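Local coordinates for protein hepatocyte growth factor-regulated tyrosine kinase substrate (Drosophila melanogaster, PDB 1DVP) that drives endosomal membrane invagination and multivesicular body formation, binding ubiquitin and promoting degradation of activated tyrosine kinase receptors, at residues P54-C60 with H99-K105. Sequence-based numbering, arbitrary orientation.
Sequences PNPHSSC and HENVRQK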
loop_
_atom_site.group_PDB
_atom_site.type_symbol
_atom_site.label_atom_id
_atom_site.label_comp_id
_atom_site.label_asym_id
_atom_site.label_seq_id
_atom_site.Cartn_x
_atom_site.Cartn_y
_atom_site.Cartn_z
ATOM N N PRO A 54 11.364 8.873 -40.325
ATOM C CA PRO A 54 10.363 9.408 -41.252
ATOM C C PRO A 54 8.957 9.079 -40.801
ATOM O O PRO A 54 7.994 9.630 -41.305
ATOM C CB PRO A 54 10.697 8.723 -42.565
ATOM C CG PRO A 54 12.191 8.419 -42.417
ATOM C CD PRO A 54 12.311 7.978 -41.008
ATOM N N ASN A 55 8.825 8.160 -39.858
ATOM C CA ASN A 55 7.484 7.810 -39.399
ATOM C C ASN A 55 7.097 8.780 -38.292
ATOM O O ASN A 55 7.892 9.040 -37.399
ATOM C CB ASN A 55 7.460 6.360 -38.916
ATOM C CG ASN A 55 6.072 5.909 -38.491
ATOM O OD1 ASN A 55 5.583 6.258 -37.416
ATOM N ND2 ASN A 55 5.424 5.129 -39.351
ATOM N N PRO A 56 5.870 9.329 -38.340
ATOM C CA PRO A 56 5.403 10.284 -37.323
ATOM C C PRO A 56 5.257 9.665 -35.940
ATOM O O PRO A 56 5.496 10.336 -34.945
ATOM C CB PRO A 56 4.065 10.759 -37.883
ATOM C CG PRO A 56 3.531 9.488 -38.551
ATOM C CD PRO A 56 4.773 8.967 -39.265
ATOM N N HIS A 57 4.836 8.401 -35.891
ATOM C CA HIS A 57 4.664 7.683 -34.621
ATOM C C HIS A 57 6.022 7.328 -33.989
ATOM O O HIS A 57 6.234 7.587 -32.810
ATOM C CB HIS A 57 3.814 6.430 -34.829
ATOM C CG HIS A 57 2.506 6.709 -35.504
ATOM N ND1 HIS A 57 2.266 6.391 -36.825
ATOM C CD2 HIS A 57 1.396 7.350 -35.063
ATOM C CE1 HIS A 57 1.066 6.827 -37.167
ATOM N NE2 HIS A 57 0.520 7.411 -36.118
ATOM N N SER A 58 6.932 6.750 -34.772
ATOM C CA SER A 58 8.264 6.436 -34.273
ATOM C C SER A 58 8.970 7.711 -33.778
ATOM O O SER A 58 9.646 7.734 -32.722
ATOM C CB SER A 58 9.128 5.813 -35.371
ATOM O OG SER A 58 8.634 4.552 -35.773
ATOM N N SER A 59 8.838 8.776 -34.559
ATOM C CA SER A 59 9.475 10.042 -34.217
ATOM C C SER A 59 8.916 10.614 -32.918
ATOM O O SER A 59 9.662 11.087 -32.068
ATOM C CB SER A 59 9.293 11.042 -35.355
ATOM O OG SER A 59 9.663 12.341 -34.958
ATOM N N CYS A 60 7.607 10.555 -32.745
ATOM C CA CYS A 60 7.037 11.098 -31.541
ATOM C C CYS A 60 7.320 10.213 -30.335
ATOM O O CYS A 60 7.472 10.721 -29.227
ATOM C CB CYS A 60 5.531 11.303 -31.691
ATOM S SG CYS A 60 4.925 12.476 -30.466
ATOM N N HIS A 99 5.691 16.506 -39.380
ATOM C CA HIS A 99 4.611 16.097 -38.501
ATOM C C HIS A 99 4.394 17.074 -37.367
ATOM O O HIS A 99 5.304 17.342 -36.563
ATOM C CB HIS A 99 4.916 14.723 -37.947
ATOM C CG HIS A 99 5.863 13.934 -38.792
ATOM N ND1 HIS A 99 5.497 13.378 -39.997
ATOM C CD2 HIS A 99 7.156 13.578 -38.586
ATOM C CE1 HIS A 99 6.521 12.706 -40.494
ATOM N NE2 HIS A 99 7.540 12.810 -39.656
ATOM N N GLU A 100 3.169 17.591 -37.312
ATOM C CA GLU A 100 2.754 18.559 -36.311
ATOM C C GLU A 100 2.731 17.906 -34.933
ATOM O O GLU A 100 3.096 18.530 -33.946
ATOM C CB GLU A 100 1.358 19.091 -36.648
ATOM C CG GLU A 100 0.799 20.135 -35.691
ATOM C CD GLU A 100 1.535 21.452 -35.749
ATOM O OE1 GLU A 100 1.175 22.374 -34.980
ATOM O OE2 GLU A 100 2.478 21.585 -36.556
ATOM N N ASN A 101 2.294 16.647 -34.879
ATOM C CA ASN A 101 2.234 15.905 -33.614
ATOM C C ASN A 101 3.632 15.892 -32.975
ATOM O O ASN A 101 3.774 15.963 -31.749
ATOM C CB ASN A 101 1.758 14.462 -33.863
ATOM C CG ASN A 101 2.835 13.599 -34.500
ATOM O OD1 ASN A 101 3.477 14.012 -35.472
ATOM N ND2 ASN A 101 3.042 12.395 -33.956
ATOM N N VAL A 102 4.650 15.808 -33.826
ATOM C CA VAL A 102 6.036 15.799 -33.384
ATOM C C VAL A 102 6.437 17.180 -32.865
ATOM O O VAL A 102 7.106 17.300 -31.829
ATOM C CB VAL A 102 6.987 15.432 -34.537
ATOM C CG1 VAL A 102 8.418 15.415 -34.033
ATOM C CG2 VAL A 102 6.614 14.084 -35.124
ATOM N N ARG A 103 6.043 18.220 -33.608
ATOM C CA ARG A 103 6.351 19.601 -33.250
ATOM C C ARG A 103 5.683 20.030 -31.928
ATOM O O ARG A 103 6.300 20.735 -31.108
ATOM C CB ARG A 103 5.923 20.543 -34.383
ATOM C CG ARG A 103 5.767 21.981 -33.931
ATOM C CD ARG A 103 5.377 22.896 -35.094
ATOM N NE ARG A 103 6.244 22.661 -36.241
ATOM C CZ ARG A 103 5.898 21.960 -37.316
ATOM N NH1 ARG A 103 4.687 21.421 -37.412
ATOM N NH2 ARG A 103 6.780 21.781 -38.288
ATOM N N GLN A 104 4.432 19.605 -31.742
ATOM C CA GLN A 104 3.675 19.900 -30.529
ATOM C C GLN A 104 4.320 19.245 -29.305
ATOM O O GLN A 104 4.436 19.863 -28.243
ATOM C CB GLN A 104 2.229 19.410 -30.648
ATOM C CG GLN A 104 1.318 20.343 -31.444
ATOM C CD GLN A 104 1.671 21.802 -31.220
ATOM O OE1 GLN A 104 2.429 22.370 -31.984
ATOM N NE2 GLN A 104 1.146 22.399 -30.158
ATOM N N LYS A 105 4.755 18.003 -29.466
ATOM C CA LYS A 105 5.360 17.288 -28.354
ATOM C C LYS A 105 6.675 17.933 -27.958
ATOM O O LYS A 105 6.992 18.032 -26.773
ATOM C CB LYS A 105 5.566 15.804 -28.717
ATOM C CG LYS A 105 6.165 14.955 -27.588
ATOM C CD LYS A 105 5.273 14.904 -26.340
ATOM C CE LYS A 105 6.009 14.190 -25.187
ATOM N NZ LYS A 105 5.128 13.968 -24.003
#
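Pro54 meets His99 through its backbone: the carbonyl O lies 3.5 Å from CE1 of His99, approaching the imidazole obliquely. Asn55 then starts the helix as its N-cap, since OD1 accepts from Ser58 N at 3.0 Å and more weakly from His57 N. Pro56 sets its CA and CB over one face of the His99 ring. Its CB is 3.9 Å from the centroid of that ring and close to the normal, which qualifies as a CH-pi contact, and its CA sits above the ring centre. The carbonyl O of Pro56 does double duty: it receives Cys60 N within its own helix and, from across the interface, ND2 of Asn101. The bond from Asn101 ND2 to Pro56 O is long at 3.4 Å and therefore weak, although nearly straight (172°). CG of Asn101 stands between its backbone N and carbonyl carbon (chi1 74°), which brings the amide up to the neighbouring helix. Ser59 turns its OG toward both methyls of Val102, 3.4 Å from CG1; this hydroxyl is hydrogen-bonded to Met51 O, and Phe93 of helix 84-96 touches both side chains. At Cys60, CB touches ND2 of Asn101 at 3.5 Å, while SG rests against CB of Lys105 at 3.8 Å. The lysine chain bends at chi2 and carries NZ away to salt bridges with Glu67 and Glu108. The axes of helix segments 56-60 and 100-105 approach to 9.1 Å and differ by 12° in direction, evidence of near-parallel packing between the starts of helices 56-72 and 100-116, consistent with the right-handed helical superhelix of the VHS domain, the N-terminal part of Hrs.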